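Long-range contact in insecticidal crystal protein Cry7Cal (PDB 5ZI1), which is an insecticidal delta endotoxin of Bacillus thuringiensis active against locusts, probably acting through receptor binding in the insect: residues A[422-436]-A[448-460]. Sequence-based numbering, arbitrary orientation. Where two conformers were deposited one is given.
Sequences YGDLEEYGHRLSYVS and PVLGWTHVSVRPD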
loop_
_atom_site.group_PDB
_atom_site.type_symbol
_atom_site.label_atom_id
_atom_site.label_comp_id
_atom_site.label_asym_id
_atom_site.label_seq_id
_atom_site.Cartn_x
_atom_site.Cartn_y
_atom_site.Cartn_z
ATOM N N TYR A 422 -15.798 -12.323 3.002
ATOM C CA TYR A 422 -14.407 -12.267 3.440
ATOM C C TYR A 422 -13.454 -12.137 2.257
ATOM O O TYR A 422 -13.477 -12.958 1.336
ATOM C CB TYR A 422 -14.093 -13.543 4.225
ATOM C CG TYR A 422 -12.699 -13.684 4.786
ATOM C CD1 TYR A 422 -12.382 -13.167 6.035
ATOM C CD2 TYR A 422 -11.712 -14.385 4.093
ATOM C CE1 TYR A 422 -11.108 -13.323 6.573
ATOM C CE2 TYR A 422 -10.434 -14.550 4.624
ATOM C CZ TYR A 422 -10.139 -14.016 5.861
ATOM O OH TYR A 422 -8.880 -14.168 6.397
ATOM N N GLY A 423 -12.602 -11.109 2.298
ATOM C CA GLY A 423 -11.568 -10.937 1.305
ATOM C C GLY A 423 -11.945 -10.072 0.127
ATOM O O GLY A 423 -11.072 -9.746 -0.677
ATOM N N ASP A 424 -13.203 -9.663 0.018
ATOM C CA ASP A 424 -13.688 -8.877 -1.116
ATOM C C ASP A 424 -13.235 -7.424 -0.969
ATOM O O ASP A 424 -13.802 -6.655 -0.187
ATOM C CB ASP A 424 -15.209 -8.989 -1.199
ATOM C CG ASP A 424 -15.787 -8.304 -2.427
ATOM O OD1 ASP A 424 -15.002 -7.869 -3.306
ATOM O OD2 ASP A 424 -17.031 -8.212 -2.517
ATOM N N LEU A 425 -12.218 -7.027 -1.744
ATOM C CA LEU A 425 -11.789 -5.626 -1.742
ATOM C C LEU A 425 -12.807 -4.690 -2.351
ATOM O O LEU A 425 -12.801 -3.505 -2.020
ATOM C CB LEU A 425 -10.474 -5.421 -2.484
ATOM C CG LEU A 425 -9.421 -6.367 -1.962
ATOM C CD1 LEU A 425 -9.033 -7.386 -3.052
ATOM C CD2 LEU A 425 -8.261 -5.556 -1.400
ATOM N N GLU A 426 -13.668 -5.178 -3.237
ATOM C CA GLU A 426 -14.791 -4.363 -3.673
ATOM C C GLU A 426 -15.629 -3.904 -2.490
ATOM O O GLU A 426 -16.333 -2.894 -2.598
ATOM C CB GLU A 426 -15.648 -5.152 -4.658
ATOM C CG GLU A 426 -16.113 -4.357 -5.853
ATOM C CD GLU A 426 -16.258 -5.233 -7.090
ATOM O OE1 GLU A 426 -16.435 -6.459 -6.919
ATOM O OE2 GLU A 426 -16.153 -4.706 -8.228
ATOM N N GLU A 427 -15.552 -4.607 -1.358
ATOM C CA GLU A 427 -16.310 -4.234 -0.168
ATOM C C GLU A 427 -15.471 -3.473 0.851
ATOM O O GLU A 427 -15.894 -2.421 1.321
ATOM C CB GLU A 427 -16.927 -5.481 0.484
ATOM C CG GLU A 427 -18.178 -5.953 -0.224
ATOM C CD GLU A 427 -18.805 -7.162 0.444
ATOM O OE1 GLU A 427 -18.400 -8.296 0.119
ATOM O OE2 GLU A 427 -19.689 -6.973 1.310
ATOM N N TYR A 428 -14.298 -3.989 1.216
ATOM C CA TYR A 428 -13.433 -3.325 2.180
ATOM C C TYR A 428 -11.986 -3.541 1.768
ATOM O O TYR A 428 -11.614 -4.634 1.329
ATOM C CB TYR A 428 -13.670 -3.829 3.613
ATOM C CG TYR A 428 -13.312 -5.283 3.877
ATOM C CD1 TYR A 428 -14.168 -6.315 3.508
ATOM C CD2 TYR A 428 -12.139 -5.613 4.533
ATOM C CE1 TYR A 428 -13.846 -7.649 3.759
ATOM C CE2 TYR A 428 -11.800 -6.928 4.781
ATOM C CZ TYR A 428 -12.656 -7.950 4.398
ATOM O OH TYR A 428 -12.305 -9.266 4.659
ATOM N N GLY A 429 -11.172 -2.495 1.899
ATOM C CA GLY A 429 -9.818 -2.555 1.370
ATOM C C GLY A 429 -8.758 -2.790 2.421
ATOM O O GLY A 429 -7.609 -3.089 2.088
ATOM N N HIS A 430 -9.135 -2.686 3.697
ATOM C CA HIS A 430 -8.159 -2.719 4.773
ATOM C C HIS A 430 -8.690 -3.540 5.941
ATOM O O HIS A 430 -9.902 -3.695 6.129
ATOM C CB HIS A 430 -7.791 -1.290 5.224
ATOM C CG HIS A 430 -6.967 -0.526 4.219
ATOM N ND1 HIS A 430 -7.531 0.188 3.177
ATOM C CD2 HIS A 430 -5.625 -0.378 4.093
ATOM C CE1 HIS A 430 -6.571 0.748 2.460
ATOM N NE2 HIS A 430 -5.405 0.420 2.994
ATOM N N ARG A 431 -7.760 -4.055 6.740
ATOM C CA ARG A 431 -8.067 -4.844 7.919
ATOM C C ARG A 431 -7.189 -4.347 9.054
ATOM O O ARG A 431 -6.066 -3.890 8.824
ATOM C CB ARG A 431 -7.819 -6.360 7.692
ATOM C CG ARG A 431 -6.369 -6.764 7.922
ATOM C CD ARG A 431 -6.113 -8.239 7.816
ATOM N NE ARG A 431 -6.358 -8.772 6.474
ATOM C CZ ARG A 431 -5.549 -8.585 5.432
ATOM N NH1 ARG A 431 -4.452 -7.840 5.555
ATOM N NH2 ARG A 431 -5.858 -9.119 4.263
ATOM N N LEU A 432 -7.708 -4.426 10.275
ATOM C CA LEU A 432 -6.950 -3.942 11.419
ATOM C C LEU A 432 -5.729 -4.815 11.618
ATOM O O LEU A 432 -5.798 -6.043 11.505
ATOM C CB LEU A 432 -7.809 -3.939 12.680
ATOM C CG LEU A 432 -7.252 -3.359 13.985
ATOM C CD1 LEU A 432 -7.048 -1.850 13.936
ATOM C CD2 LEU A 432 -8.240 -3.687 15.117
ATOM N N SER A 433 -4.593 -4.182 11.902
ATOM C CA SER A 433 -3.368 -4.931 12.091
ATOM C C SER A 433 -2.594 -4.557 13.335
ATOM O O SER A 433 -1.770 -5.364 13.783
ATOM C CB SER A 433 -2.447 -4.791 10.857
ATOM O OG SER A 433 -2.209 -3.425 10.505
ATOM N N TYR A 434 -2.827 -3.394 13.929
ATOM C CA TYR A 434 -1.949 -2.990 15.015
ATOM C C TYR A 434 -2.691 -2.008 15.909
ATOM O O TYR A 434 -3.695 -1.415 15.510
ATOM C CB TYR A 434 -0.634 -2.367 14.473
ATOM C CG TYR A 434 0.482 -2.449 15.491
ATOM C CD1 TYR A 434 1.225 -3.616 15.632
ATOM C CD2 TYR A 434 0.740 -1.397 16.361
ATOM C CE1 TYR A 434 2.209 -3.735 16.592
ATOM C CE2 TYR A 434 1.737 -1.503 17.332
ATOM C CZ TYR A 434 2.469 -2.681 17.433
ATOM O OH TYR A 434 3.463 -2.813 18.380
ATOM N N VAL A 435 -2.176 -1.842 17.126
ATOM C CA VAL A 435 -2.592 -0.760 18.016
ATOM C C VAL A 435 -1.337 -0.201 18.664
ATOM O O VAL A 435 -0.755 -0.849 19.544
ATOM C CB VAL A 435 -3.575 -1.206 19.111
ATOM C CG1 VAL A 435 -4.130 0.037 19.816
ATOM C CG2 VAL A 435 -4.691 -2.108 18.545
ATOM N N SER A 436 -0.930 0.993 18.258
ATOM C CA SER A 436 0.173 1.671 18.908
ATOM C C SER A 436 -0.404 2.750 19.824
ATOM O O SER A 436 -1.588 2.723 20.167
ATOM C CB SER A 436 1.124 2.246 17.857
ATOM O OG SER A 436 0.431 3.161 17.036
ATOM N N PRO A 448 -4.579 5.717 21.861
ATOM C CA PRO A 448 -4.188 4.639 20.947
ATOM C C PRO A 448 -4.211 5.086 19.495
ATOM O O PRO A 448 -4.858 6.064 19.119
ATOM C CB PRO A 448 -5.253 3.568 21.199
ATOM C CG PRO A 448 -6.318 4.248 22.088
ATOM C CD PRO A 448 -6.017 5.688 22.138
ATOM N N VAL A 449 -3.473 4.361 18.665
ATOM C CA VAL A 449 -3.499 4.608 17.229
ATOM C C VAL A 449 -3.640 3.267 16.530
ATOM O O VAL A 449 -2.915 2.317 16.850
ATOM C CB VAL A 449 -2.246 5.353 16.734
ATOM C CG1 VAL A 449 -2.494 5.916 15.354
ATOM C CG2 VAL A 449 -1.854 6.446 17.680
ATOM N N LEU A 450 -4.570 3.184 15.587
ATOM C CA LEU A 450 -4.894 1.928 14.932
ATOM C C LEU A 450 -4.115 1.791 13.619
ATOM O O LEU A 450 -4.012 2.747 12.833
ATOM C CB LEU A 450 -6.407 1.836 14.699
ATOM C CG LEU A 450 -7.339 1.929 15.942
ATOM C CD1 LEU A 450 -8.794 1.715 15.562
ATOM C CD2 LEU A 450 -6.950 0.956 17.053
ATOM N N GLY A 451 -3.552 0.607 13.401
ATOM C CA GLY A 451 -2.799 0.290 12.189
ATOM C C GLY A 451 -3.545 -0.745 11.365
ATOM O O GLY A 451 -4.139 -1.687 11.918
ATOM N N TRP A 452 -3.515 -0.553 10.046
ATOM C CA TRP A 452 -4.267 -1.330 9.070
ATOM C C TRP A 452 -3.343 -1.870 7.982
ATOM O O TRP A 452 -2.395 -1.187 7.565
ATOM C CB TRP A 452 -5.347 -0.451 8.421
ATOM C CG TRP A 452 -6.217 0.248 9.419
ATOM C CD1 TRP A 452 -5.935 1.387 10.090
ATOM C CD2 TRP A 452 -7.510 -0.179 9.870
ATOM N NE1 TRP A 452 -6.974 1.710 10.937
ATOM C CE2 TRP A 452 -7.953 0.762 10.817
ATOM C CE3 TRP A 452 -8.335 -1.262 9.556
ATOM C CZ2 TRP A 452 -9.195 0.656 11.456
ATOM C CZ3 TRP A 452 -9.573 -1.370 10.196
ATOM C CH2 TRP A 452 -9.986 -0.413 11.132
ATOM N N THR A 453 -3.641 -3.079 7.500
ATOM C CA THR A 453 -2.999 -3.640 6.315
ATOM C C THR A 453 -4.032 -3.856 5.211
ATOM O O THR A 453 -5.234 -3.965 5.469
ATOM C CB THR A 453 -2.289 -4.955 6.619
ATOM O OG1 THR A 453 -3.247 -5.926 7.104
ATOM C CG2 THR A 453 -1.161 -4.734 7.628
ATOM N N HIS A 454 -3.539 -3.915 3.976
ATOM C CA HIS A 454 -4.365 -3.966 2.774
ATOM C C HIS A 454 -4.883 -5.377 2.525
ATOM O O HIS A 454 -4.164 -6.360 2.725
ATOM C CB HIS A 454 -3.529 -3.500 1.579
ATOM C CG HIS A 454 -4.328 -3.131 0.371
ATOM N ND1 HIS A 454 -4.468 -3.970 -0.713
ATOM C CD2 HIS A 454 -4.998 -1.997 0.059
ATOM C CE1 HIS A 454 -5.210 -3.381 -1.633
ATOM N NE2 HIS A 454 -5.539 -2.178 -1.193
ATOM N N VAL A 455 -6.139 -5.483 2.077
ATOM C CA VAL A 455 -6.766 -6.800 1.960
ATOM C C VAL A 455 -6.252 -7.602 0.764
ATOM O O VAL A 455 -6.527 -8.808 0.668
ATOM C CB VAL A 455 -8.304 -6.610 1.980
ATOM C CG1 VAL A 455 -9.067 -7.904 1.703
ATOM C CG2 VAL A 455 -8.725 -6.083 3.342
ATOM N N SER A 456 -5.451 -6.991 -0.124
ATOM C CA SER A 456 -4.833 -7.776 -1.188
ATOM C C SER A 456 -3.839 -8.787 -0.639
ATOM O O SER A 456 -3.552 -9.791 -1.305
ATOM C CB SER A 456 -4.127 -6.862 -2.192
ATOM O OG SER A 456 -3.123 -6.098 -1.553
ATOM N N VAL A 457 -3.290 -8.548 0.550
ATOM C CA VAL A 457 -2.435 -9.554 1.163
ATOM C C VAL A 457 -3.290 -10.732 1.596
ATOM O O VAL A 457 -4.291 -10.565 2.306
ATOM C CB VAL A 457 -1.686 -8.975 2.364
ATOM C CG1 VAL A 457 -0.642 -9.988 2.846
ATOM C CG2 VAL A 457 -1.092 -7.638 2.001
ATOM N N ARG A 458 -2.895 -11.914 1.192
ATOM C CA ARG A 458 -3.641 -13.107 1.469
ATOM C C ARG A 458 -2.912 -13.943 2.514
ATOM O O ARG A 458 -1.682 -13.900 2.600
ATOM C CB ARG A 458 -3.855 -13.897 0.176
ATOM C CG ARG A 458 -4.538 -13.066 -0.935
ATOM C CD ARG A 458 -5.741 -12.277 -0.376
ATOM N NE ARG A 458 -6.644 -13.178 0.352
ATOM C CZ ARG A 458 -7.477 -12.815 1.330
ATOM N NH1 ARG A 458 -8.235 -13.738 1.924
ATOM N NH2 ARG A 458 -7.559 -11.542 1.715
ATOM N N PRO A 459 -3.638 -14.640 3.391
ATOM C CA PRO A 459 -2.976 -15.326 4.511
ATOM C C PRO A 459 -2.369 -16.677 4.168
ATOM O O PRO A 459 -1.678 -17.244 5.018
ATOM C CB PRO A 459 -4.097 -15.463 5.549
ATOM C CG PRO A 459 -5.367 -15.400 4.777
ATOM C CD PRO A 459 -5.087 -14.479 3.610
ATOM N N ASP A 460 -2.500 -17.142 2.923
ATOM C CA ASP A 460 -2.072 -18.498 2.597
ATOM C C ASP A 460 -0.752 -18.594 1.846
ATOM O O ASP A 460 -0.163 -19.682 1.832
ATOM C CB ASP A 460 -3.137 -19.213 1.758
ATOM C CG ASP A 460 -4.370 -19.537 2.547
ATOM O OD1 ASP A 460 -5.470 -19.466 1.965
ATOM O OD2 ASP A 460 -4.235 -19.854 3.746
HETATM O O HOH W 1 -8.478 -10.102 -1.618
HETATM O O HOH W 2 -7.961 -11.198 4.679
#
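Arg431 reaches from strand 430-436 to the turn that follows strand 448-454, and its long, multi-donor side chain suits that span. CG sits between the backbone N and carbonyl carbon (chi1 84°), and a bend at chi3 brings the guanidinium against the type I turn His454–Val457. There NH1 meets Thr453 OG1 in the guanidinium plane, 2.7 Å away, with a weak bond to His454 O; NH2 makes another weak bond, to Val457 O, and NE forms a salt bridge with Asp353. Arg458 NH2 lies 3.9 Å from Arg431 NH2, a like-charge approach probably eased by Asp353 and by a water that accepts from both, the bond from Arg458 being weak.

Val455, short and branched, wedges CB against Leu425 CD2 (3.5 Å) while its CG2 lies against Tyr428 CE2. On the sheet face opposite Arg431 and Thr453, the edge of the His454 ring points at the face of the His430 ring in a T-shaped pair, planes at 88°; His430 NE2 also bonds Arg251. Leu432 lays CD1 over the six-membered ring of Trp452, 4.1 Å from its centroid, a CH-pi contact.

A classic beta bulge sets Ser433 and Tyr434 both opposite Gly451, whose O accepts both their N-H groups; with no side chain, Gly451 lets Tyr434 CB come within 4.1 Å of its CA.

In the middle, beta-rich domain of the toxin, strand 448-454 is the central strand of a three-stranded antiparallel sheet, between 430-437 and 252-254, while Leu432 and Trp452 pack on strand 352-365.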